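Local coordinates for protein anaerobically-induced outer membrane porin OprE (Pseudomonas aeruginosa, PDB 4FRX) that probably acts as an outer membrane porin of the OprD family, a beta-barrel channel through which small solutes would diffuse, at residues A[278-287]-A[300-311]; A[329-337]-A[402-410]. All blocks are in the same frame, centred on the assembly; numbering follows the deposited sequence. Where two conformers were deposited one is given.

Contact 1 (278-287 with 300-311) is the open end of a barrel hairpin, away from its turn, and contact 2 (329-337 with 402-410) is where the long loop following that hairpin folds against a strand farther round the wall, its centre about 15 Å from that of the chain. Their centres lie about 17 Å apart, and the chain leaves the first contact before it enters the second. They touch: F310 N is 2.9 Å from Q335 O and D309 OD1 is 2.9 Å from A337 N, both probable hydrogen bonds, while L304 CD1 packs 3.3 Å from R336 O. On the membrane side, the F284 side chain comes within about 4 Å of a bound C8E detergent molecule.

Contact 1. Residues A[278-287]-A[300-311]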
# COMPACT_ATOMS: atom_id res chain seq x y z
N GLU A 278 8.79 -12.41 18.60
CA GLU A 278 8.73 -13.30 17.45
C GLU A 278 7.50 -12.96 16.62
O GLU A 278 6.45 -12.66 17.18
CB GLU A 278 8.62 -14.74 17.93
CG GLU A 278 8.90 -15.75 16.85
CD GLU A 278 8.88 -17.18 17.33
OE1 GLU A 278 8.49 -17.43 18.50
OE2 GLU A 278 9.24 -18.07 16.53
N VAL A 279 7.61 -13.01 15.29
CA VAL A 279 6.43 -12.88 14.44
C VAL A 279 5.52 -14.09 14.72
O VAL A 279 6.00 -15.21 14.82
CB VAL A 279 6.78 -12.80 12.94
CG1 VAL A 279 5.53 -12.91 12.08
CG2 VAL A 279 7.51 -11.50 12.64
N ASP A 280 4.22 -13.83 14.84
CA ASP A 280 3.23 -14.81 15.27
C ASP A 280 1.87 -14.12 15.16
O ASP A 280 1.34 -13.61 16.13
CB ASP A 280 3.48 -15.21 16.74
CG ASP A 280 2.37 -16.07 17.33
OD1 ASP A 280 1.86 -16.96 16.63
OD2 ASP A 280 2.00 -15.85 18.52
N ASN A 281 1.31 -14.11 13.95
CA ASN A 281 0.05 -13.42 13.70
C ASN A 281 -0.83 -14.17 12.68
O ASN A 281 -0.35 -14.65 11.65
CB ASN A 281 0.32 -11.99 13.21
CG ASN A 281 -0.96 -11.18 13.00
OD1 ASN A 281 -1.39 -10.44 13.88
ND2 ASN A 281 -1.56 -11.31 11.82
N ARG A 282 -2.10 -14.32 13.03
CA ARG A 282 -3.10 -14.83 12.11
C ARG A 282 -4.18 -13.76 11.95
O ARG A 282 -4.71 -13.26 12.93
CB ARG A 282 -3.70 -16.15 12.64
CG ARG A 282 -2.69 -17.29 12.74
CD ARG A 282 -3.28 -18.57 13.32
NE ARG A 282 -3.69 -18.45 14.72
CZ ARG A 282 -4.94 -18.24 15.11
NH1 ARG A 282 -5.92 -18.13 14.22
NH2 ARG A 282 -5.22 -18.15 16.40
N ALA A 283 -4.47 -13.38 10.71
CA ALA A 283 -5.44 -12.32 10.44
C ALA A 283 -6.55 -12.91 9.56
O ALA A 283 -6.27 -13.65 8.64
CB ALA A 283 -4.78 -11.20 9.71
N PHE A 284 -7.81 -12.60 9.85
CA PHE A 284 -8.93 -13.08 9.03
C PHE A 284 -9.92 -11.94 8.88
O PHE A 284 -10.23 -11.27 9.85
CB PHE A 284 -9.62 -14.27 9.69
CG PHE A 284 -10.87 -14.72 8.96
CD1 PHE A 284 -10.78 -15.48 7.81
CD2 PHE A 284 -12.13 -14.36 9.42
CE1 PHE A 284 -11.92 -15.89 7.13
CE2 PHE A 284 -13.27 -14.76 8.75
CZ PHE A 284 -13.17 -15.52 7.60
N SER A 285 -10.43 -11.72 7.67
CA SER A 285 -11.43 -10.67 7.52
C SER A 285 -12.48 -11.01 6.48
O SER A 285 -12.24 -11.79 5.56
CB SER A 285 -10.76 -9.36 7.15
OG SER A 285 -10.23 -9.43 5.84
N GLY A 286 -13.66 -10.42 6.67
CA GLY A 286 -14.77 -10.52 5.73
C GLY A 286 -15.33 -9.12 5.57
O GLY A 286 -15.61 -8.45 6.56
N LEU A 287 -15.45 -8.65 4.32
CA LEU A 287 -16.04 -7.35 4.06
C LEU A 287 -17.12 -7.53 3.00
O LEU A 287 -16.87 -8.15 1.98
CB LEU A 287 -14.97 -6.37 3.56
CG LEU A 287 -15.44 -4.99 3.11
CD1 LEU A 287 -15.97 -4.16 4.30
CD2 LEU A 287 -14.34 -4.24 2.36
N GLY A 300 -17.79 -4.75 7.64
CA GLY A 300 -16.66 -5.67 7.64
C GLY A 300 -16.18 -6.01 9.04
O GLY A 300 -16.45 -5.27 9.98
N TYR A 301 -15.48 -7.13 9.17
CA TYR A 301 -14.91 -7.51 10.45
C TYR A 301 -13.56 -8.13 10.20
O TYR A 301 -13.36 -8.81 9.21
CB TYR A 301 -15.83 -8.48 11.20
CG TYR A 301 -15.63 -8.42 12.69
CD1 TYR A 301 -16.31 -7.49 13.46
CD2 TYR A 301 -14.74 -9.27 13.33
CE1 TYR A 301 -16.12 -7.41 14.83
CE2 TYR A 301 -14.55 -9.21 14.70
CZ TYR A 301 -15.24 -8.28 15.45
OH TYR A 301 -15.03 -8.21 16.81
N GLN A 302 -12.62 -7.83 11.09
CA GLN A 302 -11.28 -8.37 11.00
C GLN A 302 -10.82 -8.83 12.38
O GLN A 302 -11.00 -8.12 13.35
CB GLN A 302 -10.34 -7.27 10.52
CG GLN A 302 -8.89 -7.69 10.43
CD GLN A 302 -8.06 -6.59 9.82
OE1 GLN A 302 -8.01 -6.45 8.61
NE2 GLN A 302 -7.46 -5.77 10.68
N ILE A 303 -10.20 -10.01 12.44
CA ILE A 303 -9.71 -10.56 13.68
C ILE A 303 -8.21 -10.85 13.57
O ILE A 303 -7.79 -11.57 12.67
CB ILE A 303 -10.45 -11.87 14.01
CG1 ILE A 303 -11.95 -11.60 14.16
CG2 ILE A 303 -9.84 -12.55 15.25
CD1 ILE A 303 -12.78 -12.87 14.25
N LEU A 304 -7.42 -10.30 14.49
CA LEU A 304 -5.99 -10.61 14.57
C LEU A 304 -5.73 -11.44 15.81
O LEU A 304 -6.05 -11.00 16.91
CB LEU A 304 -5.16 -9.34 14.71
CG LEU A 304 -5.36 -8.27 13.64
CD1 LEU A 304 -4.21 -7.27 13.70
CD2 LEU A 304 -5.44 -8.92 12.29
N ASN A 305 -5.12 -12.60 15.63
CA ASN A 305 -4.73 -13.45 16.77
C ASN A 305 -3.24 -13.70 16.73
O ASN A 305 -2.62 -13.61 15.66
CB ASN A 305 -5.48 -14.78 16.73
CG ASN A 305 -6.94 -14.65 17.13
OD1 ASN A 305 -7.29 -13.85 17.99
ND2 ASN A 305 -7.80 -15.45 16.51
N GLY A 306 -2.66 -14.02 17.89
CA GLY A 306 -1.21 -14.20 17.99
C GLY A 306 -0.56 -13.06 18.75
O GLY A 306 -1.17 -12.00 18.97
N ASP A 307 0.70 -13.25 19.13
CA ASP A 307 1.42 -12.26 19.92
C ASP A 307 2.01 -11.08 19.14
O ASP A 307 2.38 -10.08 19.73
CB ASP A 307 2.59 -12.91 20.67
CG ASP A 307 2.14 -13.89 21.72
OD1 ASP A 307 0.98 -13.78 22.18
OD2 ASP A 307 2.96 -14.76 22.09
N SER A 308 2.15 -11.21 17.82
CA SER A 308 2.78 -10.11 17.07
C SER A 308 1.73 -9.31 16.31
O SER A 308 0.64 -9.82 16.01
CB SER A 308 3.83 -10.64 16.10
OG SER A 308 3.24 -11.01 14.86
N ASP A 309 2.06 -8.06 16.03
CA ASP A 309 1.30 -7.26 15.08
C ASP A 309 1.30 -7.96 13.73
O ASP A 309 2.10 -8.87 13.47
CB ASP A 309 1.91 -5.87 14.88
CG ASP A 309 1.88 -5.01 16.14
OD1 ASP A 309 1.33 -5.41 17.19
OD2 ASP A 309 2.44 -3.90 16.06
N PHE A 310 0.40 -7.55 12.87
CA PHE A 310 0.42 -8.05 11.51
C PHE A 310 1.67 -7.50 10.81
O PHE A 310 1.86 -6.29 10.79
CB PHE A 310 -0.80 -7.55 10.77
CG PHE A 310 -0.80 -7.91 9.32
CD1 PHE A 310 -1.07 -9.21 8.92
CD2 PHE A 310 -0.54 -6.94 8.35
CE1 PHE A 310 -1.08 -9.55 7.57
CE2 PHE A 310 -0.55 -7.27 7.01
CZ PHE A 310 -0.83 -8.58 6.62
N PRO A 311 2.52 -8.38 10.25
CA PRO A 311 3.76 -7.89 9.62
C PRO A 311 3.62 -7.51 8.14
O PRO A 311 2.91 -8.17 7.37
CB PRO A 311 4.71 -9.09 9.76
CG PRO A 311 3.78 -10.28 9.58
CD PRO A 311 2.47 -9.85 10.28
O HOH W 1 -8.14 -7.65 6.22
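S308 and D280 grip each other where the strands of an antiparallel hairpin part. A chi1 of 86° sets S308 OG between its own backbone N and carbonyl carbon, where it can accept D280 N at 3.0 Å and donate to D309 O. S308 N returns a bond to D280 O. The carboxylate of D280, its CG swung away from the backbone N (chi1 171°), takes D307 N on OD2 at 3.0 Å from above the carboxylate plane, so D307 and S308 are fastened to D280 by three bonds. The two acids lie close, OD2 of D280 being 3.9 Å from OD2 of D307, which may raise their affinity for protons.

Beyond this junction, R282, F284 and G286 form hydrogen-bonded pairs with N305, I303 and Y301. In one of two conformers the R282 guanidinium lies with a face over N305 CB, a placement that is doubtful; N305 OD1 itself bonds to R340. On the other face of the sheet, A283 CB packs 3.5 Å from L304 CD2, and a water joins S285 OG to Q302 OE1, to which it donates at 2.7 Å, while Q302 NE2 turns to T327. The amide of N281 meets the F310 ring at its edge, the two planes 70° apart.

Strand 237-250 pairs with 280-292 and strand 340-349 with 295-305, placing the hairpin within the barrel wall; F310 reaches across to F246 of the former in an edge-to-face stack.

Contact 2. Residues A[329-337]-A[402-410]; sequences VQIGKFQRA and WKNASFRSG
F407, Q330 and I331 carry the contact between a strand of the porin beta-barrel and the long loop that follows strand 295-305. No hydrogen bond crosses between the two segments, so side chains make the join. I331 leans over the strand: CD1 lies 3.6 Å from A405 CB and 3.7 Å from F407 CB, while CG2, the branch anti to the backbone N, rests 3.8 Å from F407 CG, obliquely to the ring. Q330, extended (chi1 -179°, chi2 178°), passes across the A405 methyl, its CD 3.4 Å from A405 CB; its OE1 comes close to K403 CB, while its NE2 is turned to E425.

The loop is held in place from strand 377-389 as well, where E381 accepts both I331 N and G332 N and D383 accepts Q330 N. Toward the end of the strand, R336 and S409 share E379, by a salt bridge from NH2 and a hydrogen bond from OG. The R336 guanidinium and the F407 ring meet edge to edge, their planes 30° apart, with NH2 3.8 Å from F407 CZ.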
# COMPACT_ATOMS: atom_id res chain seq x y z
N VAL A 329 -6.29 2.33 6.55
CA VAL A 329 -7.05 3.54 6.25
C VAL A 329 -6.14 4.77 6.33
O VAL A 329 -4.93 4.65 6.22
CB VAL A 329 -8.30 3.67 7.16
CG1 VAL A 329 -9.30 2.55 6.84
CG2 VAL A 329 -7.91 3.57 8.63
N GLN A 330 -6.72 5.96 6.50
CA GLN A 330 -5.94 7.17 6.26
C GLN A 330 -4.86 7.37 7.32
O GLN A 330 -3.73 7.76 7.00
CB GLN A 330 -6.85 8.41 6.15
CG GLN A 330 -6.08 9.69 5.88
CD GLN A 330 -6.99 10.90 5.72
OE1 GLN A 330 -8.18 10.76 5.45
NE2 GLN A 330 -6.41 12.10 5.88
N ILE A 331 -5.20 7.12 8.58
CA ILE A 331 -4.23 7.29 9.65
C ILE A 331 -3.80 5.93 10.19
O ILE A 331 -2.62 5.58 10.09
CB ILE A 331 -4.77 8.17 10.79
CG1 ILE A 331 -5.02 9.60 10.28
CG2 ILE A 331 -3.81 8.17 11.98
CD1 ILE A 331 -5.64 10.55 11.33
N GLY A 332 -4.74 5.17 10.73
CA GLY A 332 -4.41 3.91 11.38
C GLY A 332 -4.43 2.72 10.44
O GLY A 332 -4.84 2.85 9.28
N LYS A 333 -3.99 1.56 10.93
CA LYS A 333 -4.09 0.32 10.16
C LYS A 333 -4.78 -0.79 10.95
O LYS A 333 -5.03 -1.87 10.42
CB LYS A 333 -2.72 -0.15 9.67
CG LYS A 333 -2.00 0.87 8.78
CD LYS A 333 -0.66 0.32 8.29
CE LYS A 333 0.16 1.40 7.55
NZ LYS A 333 -0.56 1.94 6.36
N PHE A 334 -5.08 -0.52 12.22
CA PHE A 334 -5.73 -1.49 13.12
C PHE A 334 -5.06 -2.87 13.06
O PHE A 334 -5.72 -3.90 13.01
CB PHE A 334 -7.23 -1.58 12.81
CG PHE A 334 -7.95 -0.28 13.00
CD1 PHE A 334 -7.77 0.76 12.09
CD2 PHE A 334 -8.75 -0.08 14.11
CE1 PHE A 334 -8.40 1.99 12.28
CE2 PHE A 334 -9.39 1.14 14.30
CZ PHE A 334 -9.21 2.18 13.39
N GLN A 335 -3.73 -2.86 13.09
CA GLN A 335 -2.93 -4.02 12.76
C GLN A 335 -2.24 -4.60 13.98
O GLN A 335 -1.38 -5.47 13.86
CB GLN A 335 -1.92 -3.64 11.68
CG GLN A 335 -0.61 -3.02 12.17
CD GLN A 335 -0.78 -1.71 12.94
OE1 GLN A 335 -1.85 -1.10 12.94
NE2 GLN A 335 0.29 -1.28 13.60
N ARG A 336 -2.63 -4.13 15.17
CA ARG A 336 -1.92 -4.46 16.40
C ARG A 336 -2.30 -5.82 16.94
O ARG A 336 -3.43 -6.27 16.76
CB ARG A 336 -2.22 -3.41 17.48
CG ARG A 336 -1.99 -1.96 17.02
CD ARG A 336 -2.52 -1.01 18.09
NE ARG A 336 -2.91 0.29 17.55
CZ ARG A 336 -2.09 1.34 17.44
NH1 ARG A 336 -0.82 1.24 17.83
NH2 ARG A 336 -2.53 2.48 16.93
N ALA A 337 -1.35 -6.48 17.61
CA ALA A 337 -1.59 -7.79 18.22
C ALA A 337 -2.88 -7.86 19.03
O ALA A 337 -3.09 -7.07 19.94
CB ALA A 337 -0.40 -8.16 19.12
N TRP A 402 -10.45 15.84 -1.33
CA TRP A 402 -10.30 16.18 0.08
C TRP A 402 -10.45 14.91 0.90
O TRP A 402 -11.48 14.23 0.82
CB TRP A 402 -11.38 17.18 0.51
CG TRP A 402 -11.42 17.43 2.00
CD1 TRP A 402 -10.35 17.54 2.86
CD2 TRP A 402 -12.59 17.59 2.80
NE1 TRP A 402 -10.80 17.76 4.14
CE2 TRP A 402 -12.17 17.80 4.13
CE3 TRP A 402 -13.96 17.58 2.53
CZ2 TRP A 402 -13.07 18.00 5.18
CZ3 TRP A 402 -14.85 17.79 3.58
CH2 TRP A 402 -14.40 17.99 4.88
N LYS A 403 -9.43 14.58 1.69
CA LYS A 403 -9.54 13.45 2.61
C LYS A 403 -9.42 13.98 4.03
O LYS A 403 -8.49 14.72 4.32
CB LYS A 403 -8.43 12.41 2.35
CG LYS A 403 -8.49 11.76 0.96
CD LYS A 403 -7.38 10.71 0.81
CE LYS A 403 -7.43 10.04 -0.55
NZ LYS A 403 -8.77 9.47 -0.86
N ASN A 404 -10.35 13.60 4.90
CA ASN A 404 -10.24 13.97 6.31
C ASN A 404 -10.31 12.72 7.18
O ASN A 404 -11.11 11.83 6.93
CB ASN A 404 -11.37 14.93 6.69
CG ASN A 404 -11.42 15.21 8.17
OD1 ASN A 404 -12.12 14.53 8.93
ND2 ASN A 404 -10.67 16.22 8.61
N ALA A 405 -9.46 12.67 8.21
CA ALA A 405 -9.48 11.56 9.15
C ALA A 405 -9.46 12.05 10.60
O ALA A 405 -8.77 13.02 10.92
CB ALA A 405 -8.28 10.61 8.88
N SER A 406 -10.22 11.38 11.46
CA SER A 406 -10.11 11.57 12.91
C SER A 406 -9.78 10.22 13.52
O SER A 406 -10.47 9.24 13.25
CB SER A 406 -11.43 12.08 13.51
OG SER A 406 -11.66 13.43 13.18
N PHE A 407 -8.74 10.20 14.35
CA PHE A 407 -8.21 8.98 14.93
C PHE A 407 -8.03 9.20 16.42
O PHE A 407 -7.43 10.19 16.86
CB PHE A 407 -6.88 8.61 14.26
CG PHE A 407 -6.19 7.43 14.89
CD1 PHE A 407 -6.58 6.14 14.59
CD2 PHE A 407 -5.17 7.62 15.81
CE1 PHE A 407 -5.96 5.04 15.19
CE2 PHE A 407 -4.54 6.54 16.40
CZ PHE A 407 -4.94 5.24 16.09
N ARG A 408 -8.58 8.29 17.22
CA ARG A 408 -8.44 8.38 18.66
C ARG A 408 -8.03 7.01 19.19
O ARG A 408 -8.67 5.99 18.85
CB ARG A 408 -9.77 8.79 19.30
CG ARG A 408 -10.38 10.04 18.70
CD ARG A 408 -9.70 11.29 19.19
NE ARG A 408 -10.39 12.49 18.71
CZ ARG A 408 -10.06 13.15 17.61
NH1 ARG A 408 -9.04 12.74 16.86
NH2 ARG A 408 -10.74 14.23 17.25
N SER A 409 -6.99 6.99 20.01
CA SER A 409 -6.41 5.74 20.48
C SER A 409 -6.01 5.80 21.95
O SER A 409 -6.06 6.86 22.57
CB SER A 409 -5.19 5.39 19.63
OG SER A 409 -4.75 4.06 19.86
N GLY A 410 -5.62 4.66 22.51
CA GLY A 410 -5.18 4.60 23.90
C GLY A 410 -6.30 4.44 24.91
O GLY A 410 -7.41 4.02 24.57